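Local coordinates for protein protease (Helicobacter pylori, PDB 5EUF) that probably acts as a zinc-dependent M16-family protease that cleaves the human junctional adhesion molecule A and so weakens gastric epithelial cell-cell adhesion, at residues Phe151-Val156 / Gln411-Phe416; Ile143-Phe148 / Ala240-Asp245; Lys274-Gly279 / Ser309-Ile314. All coordinates share one frame; numbering follows the deposited sequence.

Overall arrangement
After the strands and helices of its N-terminal part, the chain reaches helix 142-154, which supplies the opening segments of contact 2 (143-148) and then contact 1 (151-156). Contact 2 closes at 240-245, on the outermost strand, within this chain, on one side of the five-stranded sheet. The next loop is short: contact 3 opens at 274-279 and closes at 309-314, where the end of helix 266-276 meets another strand of that sheet. Contact 1 closes only at 411-416, so it crosses contact 2 and encloses contact 3. Contacts 1 and 2 fasten the same helix to the neighbouring strands 412-418 and 238-243, with centres about 12 Å apart, and both touch the second subunit.

Contact 1: residues Phe151-Val156 / Gln411-Phe416; sequences FNTAYV and QSTTVF
Helix-on-sheet packing governs this contact: the last turn of helix 142-154 rests on strand 412-418, an inner strand of the five-stranded mixed sheet. Thr-413 carries most of it, presenting both of its branches to Ala-154. Its hydroxyl OG1 lies 3.4 Å from Ala-154 CB, a packing contact; OG1 makes its hydrogen bond elsewhere in the structure. The methyl CG2 reaches the helix backbone, 3.5 Å from Ala-154 N. A chi1 of -57° sets OG1 beside the threonine's own backbone nitrogen and leaves CG2 opposite it. Both branches bear on the small alanine from one side, OG1 toward CA and CB, CG2 toward N and CA.

Thr-153, one residue earlier, adds a second point of contact. Its CG2 meets Thr-413 CG2 methyl to methyl at 3.7 Å, while its OG1 lies 3.9 Å from Val-415 CG2. The hydroxyl of Thr-153 turns back along its own helix, where OG1 is hydrogen-bonded to the carbonyl of Arg-149; Val-415 therefore meets a hydroxyl that is already engaged. Just beyond, Tyr-155 leaves the helical conformation, and the Ala-154 carbonyl near this helix end is bonded by Lys-257 NZ from strand 251-258.

Thr-413 and Val-415 face the helix, whereas Thr-414 and Phe-416 turn to the other side and pack on helix 323-338. Helices thus cover both faces of the strand here, joining a helix from the M16 peptidase region to the second sheet in the layered alpha/beta construction of M16 proteins.

Contact 2: residues Ile143-Phe148 / Ala240-Asp245; sequences IGMLYF and AVVHKD
Apolar contact comes first: Met-145, modelled as selenomethionine, projects from helix 142-154 onto Val-242 in strand 238-243, with its CG lying 4.2 Å from Val-242 CG1. That CG sits opposite the backbone nitrogen of Met-145 (chi1 -174°). A bend at the next torsion (chi2 67°) carries the terminal methyl across the strand direction, to the side where the Lys-244 ammonium lies. Asp-235 of the second subunit packs against both Met-145 and Val-242.

Next to this apolar pair lies a looser, non-bonded approach to a charged end. Met-145 CE comes to 4.5 Å from Lys-244 NZ, the ammonium of a long side chain just past the strand.

The fold here is an alpha/beta layer in which the helix lies over the parallel pair 238-243 and 412-418. Leu-146 of the same helical turn packs on Val-415 of strand 412-418 and reaches on to Trp-251 and Ala-253 of strand 251-258.

No hydrogen bond joins the two segments; the strand's backbone bonds go to 412-418, where Val-242 pairs with Phe-416 and Lys-418. Ala-240 continues the sheet as an antiparallel ladder with a strand of the second subunit.

Contact 3: residues Lys274-Gly279 / Ser309-Ile314; sequences KLLGEG and SVFLFI
Lys-274 NZ donates a hydrogen bond to Glu-278 OE1 at 3.0 Å, forming a salt bridge that spans the end of helix 266-276. The ammonium meets the oxygen nearly along its C-O bond direction, and the other carboxylate oxygen, OE2, is hydrogen-bonded to Ser-273 OG. Both oxygens of Glu-278 are thereby tied back to the helix.

Contact with strand 309-314 is another case of a helix packed against a sheet, within the inactive-domain region of the M16 peptidase family, and it is wholly apolar. Leu-276, in the last helical turn before Gly-277 leaves the helical conformation, carries it almost alone. Its CG stands opposite the carbonyl carbon (chi1 -70°), and an extended second torsion (chi2 174°) places CD1 at the far end of the chain, toward two phenylalanines of the strand.

Phe-311 is touched more loosely, its CE1 lying 4.5 Å from Leu-276 CD1; this ring also meets Phe-407 edge-to-face. Leu-334 of helix 323-338 packs on both Leu-276 and Phe-313, so that helix bears on the same pair. Phe-313 is approached at its rim: Leu-276 CD1 lies close to the plane of the ring, beyond its edge, 3.5 Å from CZ and 3.7 Å from CE1.

Contact 1: residues Phe151-Val156 / Gln411-Phe416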
loop_
_atom_site.group_PDB
_atom_site.type_symbol
_atom_site.label_atom_id
_atom_site.label_comp_id
_atom_site.label_asym_id
_atom_site.label_seq_id
_atom_site.Cartn_x
_atom_site.Cartn_y
_atom_site.Cartn_z
ATOM N N PHE B 151 -4.938 -1.870 -9.866
ATOM C CA PHE B 151 -3.866 -0.988 -9.428
ATOM C C PHE B 151 -3.315 -1.408 -8.066
ATOM O O PHE B 151 -2.149 -1.161 -7.763
ATOM C CB PHE B 151 -4.347 0.463 -9.398
ATOM C CG PHE B 151 -4.385 1.111 -10.754
ATOM C CD1 PHE B 151 -3.236 1.645 -11.313
ATOM C CD2 PHE B 151 -5.566 1.176 -11.476
ATOM C CE1 PHE B 151 -3.265 2.238 -12.565
ATOM C CE2 PHE B 151 -5.602 1.768 -12.731
ATOM C CZ PHE B 151 -4.451 2.299 -13.275
ATOM N N ASN B 152 -4.150 -2.052 -7.255
ATOM C CA ASN B 152 -3.682 -2.652 -6.008
ATOM C C ASN B 152 -2.627 -3.719 -6.274
ATOM O O ASN B 152 -1.689 -3.892 -5.492
ATOM C CB ASN B 152 -4.842 -3.272 -5.224
ATOM C CG ASN B 152 -5.827 -2.242 -4.719
ATOM O OD1 ASN B 152 -6.988 -2.559 -4.451
ATOM N ND2 ASN B 152 -5.372 -1.001 -4.583
ATOM N N THR B 153 -2.792 -4.432 -7.383
ATOM C CA THR B 153 -1.914 -5.542 -7.728
ATOM C C THR B 153 -0.676 -5.071 -8.487
ATOM O O THR B 153 0.447 -5.459 -8.159
ATOM C CB THR B 153 -2.655 -6.594 -8.580
ATOM O OG1 THR B 153 -3.915 -6.902 -7.974
ATOM C CG2 THR B 153 -1.831 -7.866 -8.706
ATOM N N ALA B 154 -0.893 -4.235 -9.497
ATOM C CA ALA B 154 0.178 -3.782 -10.378
ATOM C C ALA B 154 1.209 -2.932 -9.643
ATOM O O ALA B 154 2.406 -3.022 -9.916
ATOM C CB ALA B 154 -0.404 -3.006 -11.552
ATOM N N TYR B 155 0.733 -2.100 -8.721
ATOM C CA TYR B 155 1.608 -1.251 -7.919
ATOM C C TYR B 155 1.550 -1.660 -6.452
ATOM O O TYR B 155 0.486 -1.998 -5.931
ATOM C CB TYR B 155 1.226 0.222 -8.062
ATOM C CG TYR B 155 1.391 0.796 -9.453
ATOM C CD1 TYR B 155 2.605 1.334 -9.867
ATOM C CD2 TYR B 155 0.325 0.825 -10.344
ATOM C CE1 TYR B 155 2.760 1.873 -11.129
ATOM C CE2 TYR B 155 0.470 1.363 -11.612
ATOM C CZ TYR B 155 1.689 1.887 -11.997
ATOM O OH TYR B 155 1.835 2.422 -13.258
ATOM N N VAL B 156 2.696 -1.619 -5.786
ATOM C CA VAL B 156 2.796 -2.084 -4.409
ATOM C C VAL B 156 3.165 -0.942 -3.468
ATOM O O VAL B 156 2.710 -0.885 -2.325
ATOM C CB VAL B 156 3.841 -3.211 -4.288
ATOM C CG1 VAL B 156 3.987 -3.665 -2.847
ATOM C CG2 VAL B 156 3.457 -4.380 -5.181
ATOM N N GLN B 411 6.364 -8.049 -16.647
ATOM C CA GLN B 411 5.816 -6.737 -16.318
ATOM C C GLN B 411 4.295 -6.772 -16.379
ATOM O O GLN B 411 3.634 -5.732 -16.339
ATOM C CB GLN B 411 6.352 -5.667 -17.270
ATOM C CG GLN B 411 7.860 -5.571 -17.324
ATOM C CD GLN B 411 8.329 -4.518 -18.306
ATOM O OE1 GLN B 411 7.567 -3.626 -18.687
ATOM N NE2 GLN B 411 9.586 -4.618 -18.729
ATOM N N SER B 412 3.745 -7.978 -16.478
ATOM C CA SER B 412 2.308 -8.146 -16.630
ATOM C C SER B 412 1.597 -8.195 -15.286
ATOM O O SER B 412 2.103 -8.750 -14.314
ATOM C CB SER B 412 1.996 -9.417 -17.424
ATOM O OG SER B 412 2.223 -10.577 -16.642
ATOM N N THR B 413 0.413 -7.598 -15.250
ATOM C CA THR B 413 -0.472 -7.685 -14.102
ATOM C C THR B 413 -1.841 -8.123 -14.596
ATOM O O THR B 413 -2.387 -7.534 -15.526
ATOM C CB THR B 413 -0.584 -6.346 -13.360
ATOM O OG1 THR B 413 0.721 -5.912 -12.951
ATOM C CG2 THR B 413 -1.485 -6.487 -12.141
ATOM N N THR B 414 -2.386 -9.167 -13.985
ATOM C CA THR B 414 -3.638 -9.745 -14.450
ATOM C C THR B 414 -4.648 -9.891 -13.319
ATOM O O THR B 414 -4.359 -10.498 -12.292
ATOM C CB THR B 414 -3.405 -11.120 -15.094
ATOM O OG1 THR B 414 -2.476 -10.991 -16.178
ATOM C CG2 THR B 414 -4.708 -11.692 -15.612
ATOM N N VAL B 415 -5.840 -9.333 -13.511
ATOM C CA VAL B 415 -6.893 -9.435 -12.507
ATOM C C VAL B 415 -8.169 -10.016 -13.105
ATOM O O VAL B 415 -8.701 -9.490 -14.082
ATOM C CB VAL B 415 -7.204 -8.065 -11.876
ATOM C CG1 VAL B 415 -8.359 -8.180 -10.893
ATOM C CG2 VAL B 415 -5.966 -7.507 -11.190
ATOM N N PHE B 416 -8.652 -11.104 -12.511
ATOM C CA PHE B 416 -9.871 -11.765 -12.971
ATOM C C PHE B 416 -11.079 -11.358 -12.132
ATOM O O PHE B 416 -10.985 -11.237 -10.909
ATOM C CB PHE B 416 -9.707 -13.285 -12.928
ATOM C CG PHE B 416 -8.626 -13.809 -13.830
ATOM C CD1 PHE B 416 -8.543 -13.396 -15.149
ATOM C CD2 PHE B 416 -7.689 -14.715 -13.355
ATOM C CE1 PHE B 416 -7.547 -13.882 -15.979
ATOM C CE2 PHE B 416 -6.693 -15.203 -14.178
ATOM C CZ PHE B 416 -6.621 -14.786 -15.492
#

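Contact 2: residues Ile143-Phe148 / Ala240-Asp245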
loop_
_atom_site.group_PDB
_atom_site.type_symbol
_atom_site.label_atom_id
_atom_site.label_comp_id
_atom_site.label_asym_id
_atom_site.label_seq_id
_atom_site.Cartn_x
_atom_site.Cartn_y
_atom_site.Cartn_z
ATOM N N ILE B 143 -16.690 -2.976 -13.598
ATOM C CA ILE B 143 -15.537 -2.282 -14.154
ATOM C C ILE B 143 -14.813 -1.453 -13.089
ATOM O O ILE B 143 -13.595 -1.288 -13.150
ATOM C CB ILE B 143 -15.946 -1.372 -15.344
ATOM C CG1 ILE B 143 -14.709 -0.837 -16.066
ATOM C CG2 ILE B 143 -16.854 -0.232 -14.889
ATOM C CD1 ILE B 143 -13.874 -1.915 -16.712
ATOM N N GLY B 144 -15.559 -0.957 -12.104
ATOM C CA GLY B 144 -14.988 -0.137 -11.051
ATOM C C GLY B 144 -14.112 -0.931 -10.100
ATOM O O GLY B 144 -12.987 -0.529 -9.801
HETATM N N MSE B 145 -14.631 -2.059 -9.622
HETATM C CA MSE B 145 -13.880 -2.943 -8.735
HETATM C C MSE B 145 -12.649 -3.498 -9.437
HETATM O O MSE B 145 -11.573 -3.581 -8.847
HETATM C CB MSE B 145 -14.759 -4.093 -8.244
HETATM C CG MSE B 145 -14.104 -4.980 -7.198
HETATM SE SE MSE B 145 -13.812 -4.052 -5.510
HETATM C CE MSE B 145 -13.205 -5.560 -4.428
ATOM N N LEU B 146 -12.824 -3.881 -10.699
ATOM C CA LEU B 146 -11.732 -4.406 -11.512
ATOM C C LEU B 146 -10.629 -3.368 -11.679
ATOM O O LEU B 146 -9.443 -3.686 -11.603
ATOM C CB LEU B 146 -12.252 -4.844 -12.882
ATOM C CG LEU B 146 -11.222 -5.390 -13.869
ATOM C CD1 LEU B 146 -10.601 -6.666 -13.334
ATOM C CD2 LEU B 146 -11.858 -5.631 -15.230
ATOM N N TYR B 147 -11.040 -2.124 -11.903
ATOM C CA TYR B 147 -10.124 -1.000 -12.065
ATOM C C TYR B 147 -9.306 -0.775 -10.792
ATOM O O TYR B 147 -8.088 -0.590 -10.841
ATOM C CB TYR B 147 -10.920 0.258 -12.426
ATOM C CG TYR B 147 -10.113 1.422 -12.959
ATOM C CD1 TYR B 147 -9.561 1.385 -14.234
ATOM C CD2 TYR B 147 -9.940 2.576 -12.202
ATOM C CE1 TYR B 147 -8.835 2.456 -14.728
ATOM C CE2 TYR B 147 -9.218 3.651 -12.688
ATOM C CZ TYR B 147 -8.668 3.586 -13.951
ATOM O OH TYR B 147 -7.952 4.655 -14.437
ATOM N N PHE B 148 -9.988 -0.812 -9.652
ATOM C CA PHE B 148 -9.351 -0.574 -8.362
ATOM C C PHE B 148 -8.425 -1.721 -7.970
ATOM O O PHE B 148 -7.260 -1.502 -7.634
ATOM C CB PHE B 148 -10.411 -0.364 -7.283
ATOM C CG PHE B 148 -9.879 0.227 -6.010
ATOM C CD1 PHE B 148 -9.704 1.596 -5.888
ATOM C CD2 PHE B 148 -9.569 -0.582 -4.930
ATOM C CE1 PHE B 148 -9.221 2.146 -4.714
ATOM C CE2 PHE B 148 -9.088 -0.039 -3.754
ATOM C CZ PHE B 148 -8.914 1.326 -3.645
ATOM N N ALA B 240 -4.294 -11.711 -9.475
ATOM C CA ALA B 240 -5.267 -11.630 -8.401
ATOM C C ALA B 240 -6.649 -11.977 -8.937
ATOM O O ALA B 240 -7.056 -11.490 -9.991
ATOM C CB ALA B 240 -5.264 -10.245 -7.784
ATOM N N VAL B 241 -7.367 -12.831 -8.219
ATOM C CA VAL B 241 -8.728 -13.172 -8.599
ATOM C C VAL B 241 -9.708 -12.473 -7.670
ATOM O O VAL B 241 -9.540 -12.497 -6.452
ATOM C CB VAL B 241 -8.966 -14.693 -8.562
ATOM C CG1 VAL B 241 -10.440 -15.007 -8.761
ATOM C CG2 VAL B 241 -8.119 -15.384 -9.619
ATOM N N VAL B 242 -10.722 -11.835 -8.245
ATOM C CA VAL B 242 -11.726 -11.153 -7.440
ATOM C C VAL B 242 -13.113 -11.764 -7.626
ATOM O O VAL B 242 -13.738 -11.604 -8.673
ATOM C CB VAL B 242 -11.786 -9.654 -7.772
ATOM C CG1 VAL B 242 -12.905 -8.983 -6.989
ATOM C CG2 VAL B 242 -10.449 -8.996 -7.472
ATOM N N HIS B 243 -13.578 -12.473 -6.604
ATOM C CA HIS B 243 -14.932 -13.010 -6.601
ATOM C C HIS B 243 -15.899 -11.990 -6.009
ATOM O O HIS B 243 -15.750 -11.574 -4.860
ATOM C CB HIS B 243 -15.000 -14.322 -5.816
ATOM C CG HIS B 243 -14.433 -15.497 -6.551
ATOM N ND1 HIS B 243 -15.159 -16.214 -7.477
ATOM C CD2 HIS B 243 -13.214 -16.083 -6.491
ATOM C CE1 HIS B 243 -14.409 -17.190 -7.960
ATOM N NE2 HIS B 243 -13.224 -17.132 -7.379
ATOM N N LYS B 244 -16.885 -11.582 -6.804
ATOM C CA LYS B 244 -17.882 -10.624 -6.348
ATOM C C LYS B 244 -19.284 -11.177 -6.570
ATOM O O LYS B 244 -19.540 -11.850 -7.566
ATOM C CB LYS B 244 -17.715 -9.286 -7.069
ATOM C CG LYS B 244 -18.180 -8.091 -6.254
ATOM C CD LYS B 244 -17.386 -7.979 -4.959
ATOM C CE LYS B 244 -17.940 -6.890 -4.056
ATOM N NZ LYS B 244 -17.186 -6.802 -2.773
ATOM N N ASP B 245 -20.188 -10.895 -5.636
ATOM C CA ASP B 245 -21.548 -11.419 -5.712
ATOM C C ASP B 245 -22.374 -10.709 -6.779
ATOM O O ASP B 245 -23.122 -11.346 -7.522
ATOM C CB ASP B 245 -22.243 -11.301 -4.355
ATOM C CG ASP B 245 -21.669 -12.251 -3.323
ATOM O OD1 ASP B 245 -20.454 -12.533 -3.384
ATOM O OD2 ASP B 245 -22.435 -12.716 -2.452
#

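Contact 3: residues Lys274-Gly279 / Ser309-Ile314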
loop_
_atom_site.group_PDB
_atom_site.type_symbol
_atom_site.label_atom_id
_atom_site.label_comp_id
_atom_site.label_asym_id
_atom_site.label_seq_id
_atom_site.Cartn_x
_atom_site.Cartn_y
_atom_site.Cartn_z
ATOM N N LYS B 274 -4.378 2.527 -30.284
ATOM C CA LYS B 274 -5.239 2.842 -31.420
ATOM C C LYS B 274 -5.458 1.608 -32.290
ATOM O O LYS B 274 -6.544 1.397 -32.829
ATOM C CB LYS B 274 -4.635 3.974 -32.259
ATOM C CG LYS B 274 -5.263 5.345 -32.037
ATOM C CD LYS B 274 -5.036 5.854 -30.622
ATOM C CE LYS B 274 -5.753 7.176 -30.392
ATOM N NZ LYS B 274 -7.222 7.051 -30.609
ATOM N N LEU B 275 -4.414 0.794 -32.416
ATOM C CA LEU B 275 -4.464 -0.411 -33.234
ATOM C C LEU B 275 -5.134 -1.589 -32.524
ATOM O O LEU B 275 -5.955 -2.294 -33.113
ATOM C CB LEU B 275 -3.051 -0.812 -33.657
ATOM C CG LEU B 275 -2.910 -2.213 -34.252
ATOM C CD1 LEU B 275 -3.331 -2.223 -35.718
ATOM C CD2 LEU B 275 -1.493 -2.747 -34.072
ATOM N N LEU B 276 -4.778 -1.797 -31.261
ATOM C CA LEU B 276 -5.194 -2.992 -30.533
ATOM C C LEU B 276 -6.627 -2.935 -30.007
ATOM O O LEU B 276 -7.422 -3.838 -30.270
ATOM C CB LEU B 276 -4.239 -3.253 -29.367
ATOM C CG LEU B 276 -2.835 -3.722 -29.742
ATOM C CD1 LEU B 276 -1.957 -3.809 -28.506
ATOM C CD2 LEU B 276 -2.892 -5.064 -30.453
ATOM N N GLY B 277 -6.956 -1.886 -29.257
ATOM C CA GLY B 277 -8.239 -1.835 -28.580
ATOM C C GLY B 277 -8.930 -0.486 -28.521
ATOM O O GLY B 277 -9.517 -0.131 -27.498
ATOM N N GLU B 278 -8.865 0.269 -29.613
ATOM C CA GLU B 278 -9.607 1.523 -29.717
ATOM C C GLU B 278 -10.225 1.665 -31.105
ATOM O O GLU B 278 -9.576 1.398 -32.118
ATOM C CB GLU B 278 -8.706 2.722 -29.411
ATOM C CG GLU B 278 -8.269 2.817 -27.957
ATOM C CD GLU B 278 -7.429 4.046 -27.677
ATOM O OE1 GLU B 278 -7.403 4.958 -28.531
ATOM O OE2 GLU B 278 -6.792 4.099 -26.602
ATOM N N GLY B 279 -11.487 2.081 -31.144
ATOM C CA GLY B 279 -12.209 2.201 -32.396
ATOM C C GLY B 279 -12.932 0.919 -32.754
ATOM O O GLY B 279 -12.745 -0.112 -32.108
ATOM N N SER B 309 4.020 4.291 -15.711
ATOM C CA SER B 309 2.638 4.160 -16.152
ATOM C C SER B 309 2.254 2.727 -16.482
ATOM O O SER B 309 3.008 1.788 -16.223
ATOM C CB SER B 309 2.392 5.054 -17.370
ATOM O OG SER B 309 1.070 4.909 -17.852
ATOM N N VAL B 310 1.074 2.575 -17.073
ATOM C CA VAL B 310 0.509 1.263 -17.348
ATOM C C VAL B 310 -0.255 1.241 -18.672
ATOM O O VAL B 310 -1.074 2.121 -18.947
ATOM C CB VAL B 310 -0.425 0.817 -16.194
ATOM C CG1 VAL B 310 -1.513 -0.116 -16.693
ATOM C CG2 VAL B 310 0.380 0.156 -15.085
ATOM N N PHE B 311 0.039 0.240 -19.496
ATOM C CA PHE B 311 -0.761 -0.041 -20.683
ATOM C C PHE B 311 -1.794 -1.090 -20.302
ATOM O O PHE B 311 -1.440 -2.171 -19.838
ATOM C CB PHE B 311 0.114 -0.530 -21.837
ATOM C CG PHE B 311 -0.561 -0.472 -23.176
ATOM C CD1 PHE B 311 -1.500 -1.425 -23.539
ATOM C CD2 PHE B 311 -0.248 0.532 -24.076
ATOM C CE1 PHE B 311 -2.120 -1.374 -24.772
ATOM C CE2 PHE B 311 -0.862 0.586 -25.313
ATOM C CZ PHE B 311 -1.799 -0.367 -25.661
ATOM N N LEU B 312 -3.068 -0.778 -20.500
ATOM C CA LEU B 312 -4.132 -1.575 -19.899
ATOM C C LEU B 312 -5.079 -2.232 -20.906
ATOM O O LEU B 312 -5.649 -1.560 -21.763
ATOM C CB LEU B 312 -4.934 -0.697 -18.939
ATOM C CG LEU B 312 -5.943 -1.397 -18.035
ATOM C CD1 LEU B 312 -5.257 -2.465 -17.203
ATOM C CD2 LEU B 312 -6.631 -0.382 -17.142
ATOM N N PHE B 313 -5.239 -3.549 -20.787
ATOM C CA PHE B 313 -6.232 -4.294 -21.562
ATOM C C PHE B 313 -7.404 -4.710 -20.677
ATOM O O PHE B 313 -7.206 -5.349 -19.643
ATOM C CB PHE B 313 -5.616 -5.543 -22.195
ATOM C CG PHE B 313 -4.579 -5.254 -23.239
ATOM C CD1 PHE B 313 -4.936 -5.131 -24.572
ATOM C CD2 PHE B 313 -3.244 -5.124 -22.890
ATOM C CE1 PHE B 313 -3.982 -4.871 -25.537
ATOM C CE2 PHE B 313 -2.286 -4.866 -23.850
ATOM C CZ PHE B 313 -2.656 -4.738 -25.173
ATOM N N ILE B 314 -8.619 -4.358 -21.082
ATOM C CA ILE B 314 -9.808 -4.737 -20.320
ATOM C C ILE B 314 -10.851 -5.409 -21.212
ATOM O O ILE B 314 -11.186 -4.898 -22.281
ATOM C CB ILE B 314 -10.446 -3.519 -19.626
ATOM C CG1 ILE B 314 -9.441 -2.856 -18.682
ATOM C CG2 ILE B 314 -11.695 -3.934 -18.866
ATOM C CD1 ILE B 314 -10.002 -1.685 -17.914
#